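Local coordinates for protein alpha-1,2-mannosidase (Trichoderma reesei, PDB 1HCU) that probably trims alpha-1,2-linked mannose residues from high-mannose N-glycans on glycoproteins, using calcium as its cofactor, at residues D39-S44 / A445-S451; T25-A29 / G428-S432; E249-K253 / Y265-W269; I252-L256 / L318-L323; A92-V98 / P157-P163. All blocks are in the same frame, centred on the assembly; numbering follows the deposited sequence.

How the interactions relate
Two pairs of contacts and one loner make up this set. Interactions 1 and 2 touch through Pro42 O to Ser429 N and Asp448 N to Ser432 OG, and join the start of the chain to its last quarter. Interactions 3 and 4, across the chain's centre from them, share Ile252 and Lys253 of helix 245-257, which thus packs on two helices at once. Interaction 3 is buried and interaction 4 partly so; both rest on apolar packing. Interaction 2 is also buried, but small, and helped by water. Interactions 1 and 5, only partly buried, are held by hydrogen bonds: carboxylate-to-backbone in 1, strand pairing in 5.

Interaction 1. Residues D39-S44 / A445-S451; sequences DLHPVS and ASDDMES
This is a loop-to-strand contact in the family 47 (alpha/alpha)7-barrel, where the short strand 39-41, half of a two-stranded antiparallel sheet with 46-48, lies beside the loop leading into helix 451-465. The two segments run antiparallel, with CA atoms pairing Asp39 with Glu450 (6.1 Å), Leu40 with Met449 (5.6 Å) and His41 with Asp448 (4.4 Å). Residues 39-41 are extended, and 42-44 take helical phi/psi values; opposite, Asp447 sits in the left-handed region (58/66). In the middle the pairing is loose: Met449 N gives a weak 3.1 Å hydrogen bond to Leu40 O, and a water takes Leu40 N (2.8 Å) and donates to Met449 O (2.8 Å), spanning a gap too wide for a direct bond. Leu40 CD2 meets Met449 CE at 3.8 Å, and Pro42 CD meets Met449 CB at 4.0 Å. The His41 ring has Asp447 O over one face, while its NE2 bonds to Asp48. Glu450 brings the loop to about 8 Å from a predicted proton donor, Glu100, side chain to side chain, so the contact borders the probable catalytic region. The strongest bonds are at the far end, where the t rotamer of Asp447 (chi1 -168°) turns its carboxylate onto the bend: OD1 accepts from Val43 N (2.6 Å) and Ser44 N (3.1 Å), and OD2 accepts from Ser44 OG at 2.5 Å.

Interaction 2. Residues T25-A29 / G428-S432; sequences TSWNA and GSAYS
Thr25 opens the contact: its CB points at the hairpin made by strands 426-427 and 430-431, and in rotamer m its CG2 comes 3.5 Å from Ser429 O. Two waters reinforce it. One donates to Ser429 O (2.9 Å) and weakly to Thr25 O (3.4 Å); the other lies between Thr25 OG1 (2.7 Å), which is also hydrogen-bonded to Ala21 O one turn back in the helix, and Tyr431 OH (3.2 Å). Next comes Ser26, whose CA sits 3.8 Å from Ala430 CB, the pair's CA atoms being 4.9 Å apart. Its OG, bonded to Ala22 O and Trp453 NE1, lies near the plane of the Tyr431 ring at its edge, 3.3 Å from CD1. One helical turn on, Ala29 CB rests 3.5 Å from Ser429 CB and 4.1 Å from Ala430 CB. The hairpin reverses at Gly428 (47/-123) and Ser429 (-80/-18), close to a type II' turn. Helix 13-33 can approach this closely because small residues, alanine and serine, face each other; the direct contact is van der Waals, and water supplies the polar links.

Interaction 3. Residues E249-K253 / Y265-W269; sequences EYLIK and YKDRW
Ile252 sets its CB over the face of the Trp269 indole, 3.6 Å from the centroid of the five-membered ring and 9° off the ring normal, a CH-pi contact. The Trp269 rotamer (chi1 -174°, chi2 83°) sets up this overlap. Leu251 supplies the rest, with its CB 4.0 Å from Trp269 CB, its CD2 4.1 Å from Arg268 CB and its CD1 4.2 Å from Tyr265 CD1. Its carbonyl O comes within 3.4 Å of Tyr265 CB. Backbones this near fit the axes of the short segments 249-253 and 265-269, which approach to 7.8 Å and cross at -135°; the nearest CA pairs are Leu251-Tyr265 (5.1 Å) and Ile252-Lys266 (5.3 Å). Helices 245-257 and 263-280 are consecutive, a helical hairpin of the kind that builds the (alpha/alpha)7-barrel of family 47. Around it, helix 196-209 covers Leu251 and Tyr265 with Glu205 and Leu209, Trp269 meets Tyr328 of helix 326-344 edge-to-face, and Asn315 of helix 312-323 touches Ile252.

Interaction 4. Residues I252-L256 / L318-L323; sequences IKMYL and LGGILL
Leu322 is the main bump here, pushed into a hollow on helix 245-257 between Ile252 and Leu256. Its CD2 lies 3.6 Å from Leu256 CB, 3.9 Å from Ile252 CG1 and 3.7 Å from Ile252 O, while its CB meets Tyr255 CD2 at 4.2 Å. In return Ile252, rotamer t, lies against the bare backbone at Gly319: its CG1 is 3.8 Å from Gly319 CA, with Leu323 CD1 4.4 Å from its CD1. Leu318 spreads its methyls at the other edge, CD2 against Lys253 CG (3.8 Å) and CD1 against Leu256 CD1 (4.4 Å), and the Tyr255 ring leans its CE2 on Leu323 CD2 (3.9 Å). The short helical segments run roughly parallel, 37° apart, with axes 10.2 Å apart; Ile252 faces Gly319 (CA-CA 6.3 Å) and Leu256 faces Leu322 (7.0 Å). This is helix packing within the (alpha/alpha)7-barrel. Lys253 lends just its aliphatic stem and sends NZ to Glu249 and Phe483 O, so dispersion and shape hold this contact while the charge is met outside it.

Interaction 5. Residues A92-V98 / P157-P163; sequences ANQGSSV and PTVFFNP
Four backbone hydrogen bonds lock the segments together. Ser96 and Val159 form a hydrogen-bonded antiparallel pair, Ser96 N to Val159 O at 2.9 Å and Val159 N to Ser96 O at 3.2 Å; Val98 N reaches Pro157 O at 2.9 Å, nearly straight (169°), and Asn93 N reaches Asn162 O at 2.8 Å. Between the Ser96 pair and the Val98 bond, Ser97 and Thr158 make a non-hydrogen-bonded pair (CA-CA 5.0 Å). Where the segments part, one water joins Gln94 O (2.8 Å) to Phe161 N (2.9 Å). Packing follows. Val98 CG2 touches Val159 CG1 at 4.1 Å, Asn93 O meets the edge of the Phe160 ring, 3.3 Å from CE2, and Pro163, after a cis peptide, sets CD 3.3 Å from Asn93 OD1. Phe160 also makes a cation-pi contact with Arg166. Together, edge strand 96-97 pairs with the central strand of a three-stranded antiparallel sheet and runs straight into a helix: Ser97 is the N-cap of helix 98-117, its OG accepting from the backbone N of Glu100, a predicted proton donor.

Interaction 1. Residues D39-S44 / A445-S451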
# COMPACT_ATOMS: atom_id res chain seq x y z
N ASP A 39 -1.17 -16.75 -6.16
CA ASP A 39 0.07 -16.72 -5.38
C ASP A 39 0.82 -18.04 -5.28
O ASP A 39 0.24 -19.12 -5.34
CB ASP A 39 -0.22 -16.22 -3.96
CG ASP A 39 -0.92 -14.88 -3.94
OD1 ASP A 39 -0.33 -13.89 -4.42
OD2 ASP A 39 -2.05 -14.80 -3.43
N LEU A 40 2.13 -17.93 -5.10
CA LEU A 40 3.00 -19.09 -4.97
C LEU A 40 3.36 -19.37 -3.51
O LEU A 40 3.54 -18.45 -2.71
CB LEU A 40 4.29 -18.88 -5.75
CG LEU A 40 5.41 -19.89 -5.45
CD1 LEU A 40 5.15 -21.20 -6.21
CD2 LEU A 40 6.75 -19.29 -5.86
N HIS A 41 3.44 -20.66 -3.18
CA HIS A 41 3.84 -21.10 -1.86
C HIS A 41 5.20 -21.71 -2.14
O HIS A 41 5.30 -22.88 -2.52
CB HIS A 41 2.85 -22.12 -1.30
CG HIS A 41 1.49 -21.56 -1.05
ND1 HIS A 41 0.45 -22.31 -0.55
CD2 HIS A 41 1.00 -20.31 -1.21
CE1 HIS A 41 -0.63 -21.56 -0.43
NE2 HIS A 41 -0.32 -20.33 -0.82
N PRO A 42 6.26 -20.91 -1.98
CA PRO A 42 7.68 -21.23 -2.19
C PRO A 42 8.25 -22.52 -1.59
O PRO A 42 9.19 -23.09 -2.14
CB PRO A 42 8.40 -19.97 -1.71
CG PRO A 42 7.49 -19.46 -0.64
CD PRO A 42 6.13 -19.63 -1.26
N VAL A 43 7.71 -22.97 -0.46
CA VAL A 43 8.24 -24.19 0.16
C VAL A 43 7.57 -25.43 -0.41
O VAL A 43 8.23 -26.30 -0.99
CB VAL A 43 8.04 -24.19 1.68
CG1 VAL A 43 8.76 -25.40 2.28
CG2 VAL A 43 8.57 -22.90 2.28
N SER A 44 6.25 -25.52 -0.25
CA SER A 44 5.50 -26.65 -0.76
C SER A 44 5.45 -26.61 -2.29
O SER A 44 5.12 -27.59 -2.94
CB SER A 44 4.09 -26.62 -0.18
OG SER A 44 3.45 -25.40 -0.51
N ALA A 445 9.50 -20.29 7.96
CA ALA A 445 8.65 -19.76 6.89
C ALA A 445 7.24 -20.31 7.01
O ALA A 445 7.06 -21.47 7.38
CB ALA A 445 9.23 -20.16 5.54
N SER A 446 6.24 -19.49 6.68
CA SER A 446 4.85 -19.94 6.75
C SER A 446 4.36 -20.39 5.38
O SER A 446 3.18 -20.63 5.17
CB SER A 446 3.94 -18.84 7.32
OG SER A 446 4.14 -17.59 6.68
N ASP A 447 5.30 -20.50 4.44
CA ASP A 447 5.03 -20.96 3.08
C ASP A 447 4.01 -20.12 2.30
O ASP A 447 2.93 -20.60 1.95
CB ASP A 447 4.60 -22.43 3.13
CG ASP A 447 4.58 -23.08 1.76
OD1 ASP A 447 5.46 -22.75 0.92
OD2 ASP A 447 3.70 -23.93 1.53
N ASP A 448 4.36 -18.87 2.02
CA ASP A 448 3.48 -17.99 1.27
C ASP A 448 4.23 -16.78 0.73
O ASP A 448 5.09 -16.22 1.41
CB ASP A 448 2.30 -17.54 2.14
CG ASP A 448 1.40 -16.55 1.44
OD1 ASP A 448 0.84 -16.88 0.36
OD2 ASP A 448 1.25 -15.42 1.96
N MET A 449 3.91 -16.39 -0.49
CA MET A 449 4.54 -15.25 -1.14
C MET A 449 3.46 -14.37 -1.75
O MET A 449 3.03 -14.57 -2.88
CB MET A 449 5.52 -15.75 -2.21
CG MET A 449 6.32 -14.65 -2.90
SD MET A 449 7.84 -15.27 -3.74
CE MET A 449 7.23 -15.54 -5.39
N GLU A 450 3.01 -13.39 -0.97
CA GLU A 450 1.96 -12.47 -1.39
C GLU A 450 2.35 -11.68 -2.63
O GLU A 450 3.52 -11.38 -2.85
CB GLU A 450 1.64 -11.51 -0.25
CG GLU A 450 1.04 -12.20 0.96
CD GLU A 450 -0.43 -12.50 0.79
OE1 GLU A 450 -0.98 -13.27 1.60
OE2 GLU A 450 -1.05 -11.95 -0.16
N SER A 451 1.35 -11.32 -3.43
CA SER A 451 1.60 -10.57 -4.66
C SER A 451 2.26 -9.21 -4.43
O SER A 451 3.07 -8.77 -5.25
CB SER A 451 0.29 -10.42 -5.46
OG SER A 451 -0.62 -9.54 -4.83
O HOH W 1 3.25 -15.38 -5.57

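Interaction 2. Residues T25-A29 / G428-S432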
# COMPACT_ATOMS: atom_id res chain seq x y z
N THR A 25 14.29 -14.27 -9.30
CA THR A 25 14.12 -15.55 -8.62
C THR A 25 12.64 -15.78 -8.27
O THR A 25 12.05 -16.82 -8.62
CB THR A 25 14.97 -15.56 -7.33
OG1 THR A 25 16.35 -15.39 -7.68
CG2 THR A 25 14.80 -16.85 -6.57
N SER A 26 12.04 -14.80 -7.60
CA SER A 26 10.64 -14.86 -7.21
C SER A 26 9.74 -15.13 -8.43
O SER A 26 8.83 -15.95 -8.37
CB SER A 26 10.24 -13.54 -6.54
OG SER A 26 11.12 -13.24 -5.46
N TRP A 27 10.02 -14.44 -9.54
CA TRP A 27 9.23 -14.64 -10.74
C TRP A 27 9.37 -16.04 -11.33
O TRP A 27 8.37 -16.70 -11.62
CB TRP A 27 9.59 -13.62 -11.82
CG TRP A 27 8.87 -13.89 -13.10
CD1 TRP A 27 9.37 -14.48 -14.23
CD2 TRP A 27 7.47 -13.68 -13.35
NE1 TRP A 27 8.38 -14.66 -15.16
CE2 TRP A 27 7.20 -14.17 -14.65
CE3 TRP A 27 6.43 -13.12 -12.60
CZ2 TRP A 27 5.92 -14.12 -15.21
CZ3 TRP A 27 5.15 -13.07 -13.17
CH2 TRP A 27 4.92 -13.57 -14.46
N ASN A 28 10.61 -16.50 -11.53
CA ASN A 28 10.87 -17.83 -12.07
C ASN A 28 10.07 -18.87 -11.29
O ASN A 28 9.36 -19.70 -11.86
CB ASN A 28 12.36 -18.19 -11.97
CG ASN A 28 13.24 -17.35 -12.87
OD1 ASN A 28 14.46 -17.38 -12.76
ND2 ASN A 28 12.63 -16.60 -13.78
N ALA A 29 10.20 -18.81 -9.97
CA ALA A 29 9.51 -19.75 -9.11
C ALA A 29 7.99 -19.61 -9.29
O ALA A 29 7.29 -20.62 -9.43
CB ALA A 29 9.89 -19.51 -7.66
N GLY A 428 12.67 -22.05 0.22
CA GLY A 428 12.34 -22.89 -0.92
C GLY A 428 12.78 -22.32 -2.25
O GLY A 428 13.95 -22.04 -2.44
N SER A 429 11.83 -22.14 -3.17
CA SER A 429 12.15 -21.61 -4.50
C SER A 429 12.33 -20.09 -4.56
O SER A 429 12.90 -19.59 -5.53
CB SER A 429 11.06 -22.02 -5.50
OG SER A 429 10.79 -23.41 -5.42
N ALA A 430 11.85 -19.37 -3.55
CA ALA A 430 11.97 -17.91 -3.55
C ALA A 430 12.01 -17.30 -2.15
O ALA A 430 12.97 -17.48 -1.41
CB ALA A 430 10.84 -17.29 -4.36
N TYR A 431 10.96 -16.56 -1.81
CA TYR A 431 10.86 -15.91 -0.50
C TYR A 431 9.48 -16.15 0.10
O TYR A 431 8.50 -16.33 -0.61
CB TYR A 431 11.13 -14.40 -0.63
CG TYR A 431 12.49 -14.08 -1.23
CD1 TYR A 431 12.67 -14.06 -2.62
CD2 TYR A 431 13.61 -13.87 -0.42
CE1 TYR A 431 13.93 -13.85 -3.18
CE2 TYR A 431 14.88 -13.66 -0.98
CZ TYR A 431 15.03 -13.66 -2.36
OH TYR A 431 16.28 -13.50 -2.91
N SER A 432 9.41 -16.14 1.42
CA SER A 432 8.16 -16.41 2.08
C SER A 432 7.97 -15.65 3.39
O SER A 432 8.93 -15.12 3.96
CB SER A 432 8.06 -17.92 2.36
OG SER A 432 6.98 -18.22 3.22
O HOH W 2 13.23 -19.95 -8.35
O HOH W 3 17.66 -14.17 -5.69

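Interaction 3. Residues E249-K253 / Y265-W269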
# COMPACT_ATOMS: atom_id res chain seq x y z
N GLU A 249 -4.28 8.45 2.86
CA GLU A 249 -3.26 8.39 1.81
C GLU A 249 -3.77 8.95 0.48
O GLU A 249 -3.12 9.80 -0.14
CB GLU A 249 -2.79 6.94 1.61
CG GLU A 249 -1.66 6.71 0.58
CD GLU A 249 -1.37 5.22 0.33
OE1 GLU A 249 -0.58 4.90 -0.60
OE2 GLU A 249 -1.92 4.37 1.06
N TYR A 250 -4.93 8.47 0.03
CA TYR A 250 -5.47 8.90 -1.25
C TYR A 250 -5.94 10.35 -1.28
O TYR A 250 -6.08 10.95 -2.35
CB TYR A 250 -6.61 7.97 -1.71
CG TYR A 250 -6.14 6.74 -2.47
CD1 TYR A 250 -7.06 5.86 -3.05
CD2 TYR A 250 -4.78 6.42 -2.56
CE1 TYR A 250 -6.64 4.69 -3.71
CE2 TYR A 250 -4.35 5.26 -3.21
CZ TYR A 250 -5.28 4.40 -3.78
OH TYR A 250 -4.84 3.24 -4.37
N LEU A 251 -6.19 10.92 -0.11
CA LEU A 251 -6.62 12.30 -0.02
C LEU A 251 -5.57 13.23 -0.63
O LEU A 251 -5.88 14.05 -1.50
CB LEU A 251 -6.86 12.67 1.44
CG LEU A 251 -8.27 13.00 1.94
CD1 LEU A 251 -9.34 12.17 1.28
CD2 LEU A 251 -8.27 12.79 3.43
N ILE A 252 -4.32 13.09 -0.18
CA ILE A 252 -3.25 13.93 -0.70
C ILE A 252 -2.82 13.46 -2.09
O ILE A 252 -2.38 14.26 -2.91
CB ILE A 252 -2.03 13.93 0.25
CG1 ILE A 252 -0.99 14.95 -0.20
CG2 ILE A 252 -1.43 12.54 0.31
CD1 ILE A 252 -1.46 16.39 -0.15
N LYS A 253 -2.96 12.16 -2.37
CA LYS A 253 -2.56 11.66 -3.67
C LYS A 253 -3.47 12.14 -4.80
O LYS A 253 -3.02 12.29 -5.94
CB LYS A 253 -2.46 10.13 -3.66
CG LYS A 253 -1.21 9.64 -2.93
CD LYS A 253 -0.97 8.14 -3.09
CE LYS A 253 0.33 7.72 -2.43
NZ LYS A 253 0.59 6.25 -2.61
N TYR A 265 -9.83 17.80 -1.26
CA TYR A 265 -9.29 16.55 -0.71
C TYR A 265 -8.03 16.92 0.08
O TYR A 265 -7.77 16.38 1.16
CB TYR A 265 -8.92 15.59 -1.83
CG TYR A 265 -10.07 14.80 -2.43
CD1 TYR A 265 -9.95 13.42 -2.64
CD2 TYR A 265 -11.26 15.41 -2.80
CE1 TYR A 265 -10.98 12.67 -3.18
CE2 TYR A 265 -12.32 14.67 -3.36
CZ TYR A 265 -12.16 13.30 -3.54
OH TYR A 265 -13.19 12.54 -4.06
N LYS A 266 -7.27 17.85 -0.49
CA LYS A 266 -6.04 18.35 0.12
C LYS A 266 -6.33 18.98 1.48
O LYS A 266 -5.58 18.77 2.44
CB LYS A 266 -5.39 19.39 -0.79
CG LYS A 266 -4.26 20.14 -0.13
CD LYS A 266 -4.15 21.57 -0.62
CE LYS A 266 -5.40 22.36 -0.31
NZ LYS A 266 -5.27 23.80 -0.67
N ASP A 267 -7.40 19.77 1.56
CA ASP A 267 -7.77 20.40 2.83
C ASP A 267 -8.15 19.37 3.89
O ASP A 267 -7.79 19.53 5.06
CB ASP A 267 -8.94 21.39 2.63
CG ASP A 267 -8.51 22.70 1.97
OD1 ASP A 267 -7.29 22.94 1.83
OD2 ASP A 267 -9.41 23.49 1.61
N ARG A 268 -8.86 18.32 3.50
CA ARG A 268 -9.25 17.29 4.46
C ARG A 268 -8.01 16.54 4.98
O ARG A 268 -7.99 16.08 6.13
CB ARG A 268 -10.26 16.31 3.84
CG ARG A 268 -11.59 16.96 3.45
CD ARG A 268 -12.28 17.63 4.65
NE ARG A 268 -12.52 16.70 5.74
CZ ARG A 268 -13.13 17.02 6.88
NH1 ARG A 268 -13.57 18.26 7.09
NH2 ARG A 268 -13.31 16.09 7.81
N TRP A 269 -6.99 16.43 4.14
CA TRP A 269 -5.74 15.77 4.50
C TRP A 269 -4.98 16.61 5.54
O TRP A 269 -4.48 16.08 6.54
CB TRP A 269 -4.85 15.61 3.26
CG TRP A 269 -3.60 14.81 3.51
CD1 TRP A 269 -3.48 13.46 3.52
CD2 TRP A 269 -2.32 15.33 3.90
NE1 TRP A 269 -2.21 13.09 3.89
CE2 TRP A 269 -1.48 14.21 4.13
CE3 TRP A 269 -1.80 16.62 4.08
CZ2 TRP A 269 -0.14 14.35 4.54
CZ3 TRP A 269 -0.47 16.75 4.49
CH2 TRP A 269 0.34 15.62 4.71

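Interaction 4. Residues I252-L256 / L318-L323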
# COMPACT_ATOMS: atom_id res chain seq x y z
N ILE A 252 -4.32 13.09 -0.18
CA ILE A 252 -3.25 13.93 -0.70
C ILE A 252 -2.82 13.46 -2.09
O ILE A 252 -2.38 14.26 -2.91
CB ILE A 252 -2.03 13.93 0.25
CG1 ILE A 252 -0.99 14.95 -0.20
CG2 ILE A 252 -1.43 12.54 0.31
CD1 ILE A 252 -1.46 16.39 -0.15
N LYS A 253 -2.96 12.16 -2.37
CA LYS A 253 -2.56 11.66 -3.67
C LYS A 253 -3.47 12.14 -4.80
O LYS A 253 -3.02 12.29 -5.94
CB LYS A 253 -2.46 10.13 -3.66
CG LYS A 253 -1.21 9.64 -2.93
CD LYS A 253 -0.97 8.14 -3.09
CE LYS A 253 0.33 7.72 -2.43
NZ LYS A 253 0.59 6.25 -2.61
N MET A 254 -4.73 12.40 -4.48
CA MET A 254 -5.68 12.90 -5.45
C MET A 254 -5.29 14.33 -5.78
O MET A 254 -5.50 14.81 -6.90
CB MET A 254 -7.11 12.88 -4.89
CG MET A 254 -7.76 11.50 -4.84
SD MET A 254 -7.53 10.59 -6.41
CE MET A 254 -8.70 11.42 -7.46
N TYR A 255 -4.72 15.02 -4.79
CA TYR A 255 -4.29 16.41 -4.99
C TYR A 255 -3.13 16.46 -5.97
O TYR A 255 -2.96 17.44 -6.69
CB TYR A 255 -3.88 17.04 -3.67
CG TYR A 255 -3.41 18.47 -3.78
CD1 TYR A 255 -4.29 19.51 -4.10
CD2 TYR A 255 -2.08 18.80 -3.53
CE1 TYR A 255 -3.86 20.84 -4.16
CE2 TYR A 255 -1.64 20.12 -3.59
CZ TYR A 255 -2.53 21.13 -3.90
OH TYR A 255 -2.06 22.43 -3.94
N LEU A 256 -2.32 15.40 -5.98
CA LEU A 256 -1.18 15.33 -6.89
C LEU A 256 -1.76 15.02 -8.27
O LEU A 256 -1.32 15.58 -9.28
CB LEU A 256 -0.23 14.20 -6.46
CG LEU A 256 1.24 14.24 -6.93
CD1 LEU A 256 1.87 12.84 -6.80
CD2 LEU A 256 1.33 14.71 -8.36
N LEU A 318 5.26 13.03 1.28
CA LEU A 318 4.62 13.37 0.01
C LEU A 318 3.84 14.67 0.15
O LEU A 318 3.94 15.56 -0.70
CB LEU A 318 3.68 12.26 -0.43
CG LEU A 318 2.89 12.56 -1.72
CD1 LEU A 318 3.84 13.00 -2.84
CD2 LEU A 318 2.12 11.33 -2.12
N GLY A 319 3.05 14.76 1.22
CA GLY A 319 2.27 15.96 1.48
C GLY A 319 3.14 17.19 1.65
O GLY A 319 2.77 18.26 1.19
N GLY A 320 4.29 17.03 2.29
CA GLY A 320 5.20 18.14 2.49
C GLY A 320 5.79 18.63 1.18
O GLY A 320 6.05 19.82 1.01
N ILE A 321 6.00 17.71 0.24
CA ILE A 321 6.53 18.07 -1.07
C ILE A 321 5.47 18.86 -1.84
O ILE A 321 5.71 19.99 -2.23
CB ILE A 321 6.90 16.81 -1.89
CG1 ILE A 321 8.05 16.07 -1.22
CG2 ILE A 321 7.29 17.18 -3.31
CD1 ILE A 321 8.38 14.77 -1.89
N LEU A 322 4.31 18.25 -2.03
CA LEU A 322 3.21 18.88 -2.75
C LEU A 322 2.74 20.20 -2.15
O LEU A 322 2.23 21.06 -2.86
CB LEU A 322 2.01 17.93 -2.84
CG LEU A 322 1.94 16.87 -3.94
CD1 LEU A 322 3.31 16.32 -4.26
CD2 LEU A 322 1.00 15.75 -3.48
N LEU A 323 2.92 20.38 -0.84
CA LEU A 323 2.47 21.62 -0.21
C LEU A 323 3.58 22.57 0.19
O LEU A 323 3.31 23.62 0.76
CB LEU A 323 1.63 21.30 1.02
CG LEU A 323 0.34 20.54 0.72
CD1 LEU A 323 -0.30 20.09 2.01
CD2 LEU A 323 -0.60 21.44 -0.09

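Interaction 5. Residues A92-V98 / P157-P163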
# COMPACT_ATOMS: atom_id res chain seq x y z
N ALA A 92 -18.17 -20.73 -8.17
CA ALA A 92 -19.51 -20.14 -8.16
C ALA A 92 -19.84 -19.49 -6.82
O ALA A 92 -19.48 -20.02 -5.77
CB ALA A 92 -20.54 -21.21 -8.47
N ASN A 93 -20.52 -18.36 -6.87
CA ASN A 93 -20.91 -17.64 -5.66
C ASN A 93 -19.71 -17.22 -4.82
O ASN A 93 -19.83 -17.08 -3.60
CB ASN A 93 -21.86 -18.51 -4.83
CG ASN A 93 -23.12 -18.89 -5.60
OD1 ASN A 93 -23.89 -18.02 -6.00
ND2 ASN A 93 -23.33 -20.19 -5.80
N GLN A 94 -18.56 -17.03 -5.46
CA GLN A 94 -17.37 -16.62 -4.73
C GLN A 94 -17.33 -15.11 -4.54
O GLN A 94 -17.40 -14.35 -5.51
CB GLN A 94 -16.11 -17.07 -5.46
CG GLN A 94 -14.87 -16.69 -4.71
CD GLN A 94 -13.61 -17.16 -5.38
OE1 GLN A 94 -13.24 -16.69 -6.45
NE2 GLN A 94 -12.92 -18.11 -4.74
N GLY A 95 -17.19 -14.67 -3.29
CA GLY A 95 -17.14 -13.25 -3.00
C GLY A 95 -15.88 -12.58 -3.52
O GLY A 95 -14.81 -13.19 -3.56
N SER A 96 -16.01 -11.31 -3.93
CA SER A 96 -14.88 -10.56 -4.45
C SER A 96 -14.72 -9.24 -3.71
O SER A 96 -15.66 -8.46 -3.63
CB SER A 96 -15.06 -10.27 -5.95
OG SER A 96 -14.11 -9.33 -6.41
N SER A 97 -13.53 -9.01 -3.16
CA SER A 97 -13.28 -7.76 -2.43
C SER A 97 -13.13 -6.61 -3.41
O SER A 97 -12.21 -6.59 -4.23
CB SER A 97 -11.99 -7.86 -1.60
OG SER A 97 -11.66 -6.61 -1.01
N VAL A 98 -14.05 -5.65 -3.33
CA VAL A 98 -13.99 -4.49 -4.20
C VAL A 98 -12.63 -3.80 -4.01
O VAL A 98 -11.95 -3.47 -4.98
CB VAL A 98 -15.11 -3.49 -3.85
CG1 VAL A 98 -15.00 -2.25 -4.73
CG2 VAL A 98 -16.47 -4.17 -4.02
N PRO A 157 -18.67 -3.40 0.08
CA PRO A 157 -17.33 -4.00 0.07
C PRO A 157 -17.16 -5.31 -0.72
O PRO A 157 -16.05 -5.63 -1.17
CB PRO A 157 -17.03 -4.20 1.56
CG PRO A 157 -18.38 -4.52 2.12
CD PRO A 157 -19.27 -3.49 1.43
N THR A 158 -18.24 -6.05 -0.89
CA THR A 158 -18.18 -7.32 -1.59
C THR A 158 -19.22 -7.46 -2.71
O THR A 158 -20.38 -7.05 -2.55
CB THR A 158 -18.38 -8.50 -0.60
OG1 THR A 158 -17.43 -8.40 0.46
CG2 THR A 158 -18.21 -9.84 -1.31
N VAL A 159 -18.80 -8.03 -3.84
CA VAL A 159 -19.68 -8.28 -4.98
C VAL A 159 -19.45 -9.69 -5.49
O VAL A 159 -18.52 -10.38 -5.05
CB VAL A 159 -19.45 -7.30 -6.14
CG1 VAL A 159 -19.76 -5.88 -5.69
CG2 VAL A 159 -18.02 -7.43 -6.67
N PHE A 160 -20.31 -10.14 -6.40
CA PHE A 160 -20.21 -11.47 -6.98
C PHE A 160 -20.39 -11.36 -8.50
O PHE A 160 -21.14 -10.51 -8.97
CB PHE A 160 -21.29 -12.40 -6.40
CG PHE A 160 -21.21 -12.59 -4.91
CD1 PHE A 160 -21.75 -11.65 -4.03
CD2 PHE A 160 -20.60 -13.73 -4.38
CE1 PHE A 160 -21.68 -11.83 -2.64
CE2 PHE A 160 -20.53 -13.92 -3.00
CZ PHE A 160 -21.08 -12.97 -2.13
N PHE A 161 -19.70 -12.22 -9.25
CA PHE A 161 -19.79 -12.21 -10.72
C PHE A 161 -20.43 -13.49 -11.24
O PHE A 161 -21.00 -13.52 -12.32
CB PHE A 161 -18.40 -12.11 -11.35
CG PHE A 161 -17.75 -10.76 -11.22
CD1 PHE A 161 -16.51 -10.52 -11.78
CD2 PHE A 161 -18.38 -9.74 -10.54
CE1 PHE A 161 -15.89 -9.27 -11.66
CE2 PHE A 161 -17.79 -8.49 -10.41
CZ PHE A 161 -16.54 -8.26 -10.97
N ASN A 162 -20.30 -14.55 -10.45
CA ASN A 162 -20.81 -15.86 -10.80
C ASN A 162 -21.83 -16.30 -9.77
O ASN A 162 -21.53 -16.37 -8.58
CB ASN A 162 -19.64 -16.85 -10.80
CG ASN A 162 -20.03 -18.22 -11.31
OD1 ASN A 162 -21.20 -18.58 -11.32
ND2 ASN A 162 -19.04 -19.01 -11.72
N PRO A 163 -23.06 -16.61 -10.20
CA PRO A 163 -23.69 -16.65 -11.53
C PRO A 163 -23.97 -15.31 -12.25
O PRO A 163 -24.03 -15.27 -13.48
CB PRO A 163 -24.97 -17.44 -11.28
CG PRO A 163 -25.22 -17.23 -9.79
CD PRO A 163 -23.86 -17.42 -9.26
O HOH W 4 -23.65 -15.43 -6.29
O HOH W 5 -18.47 -14.55 -8.11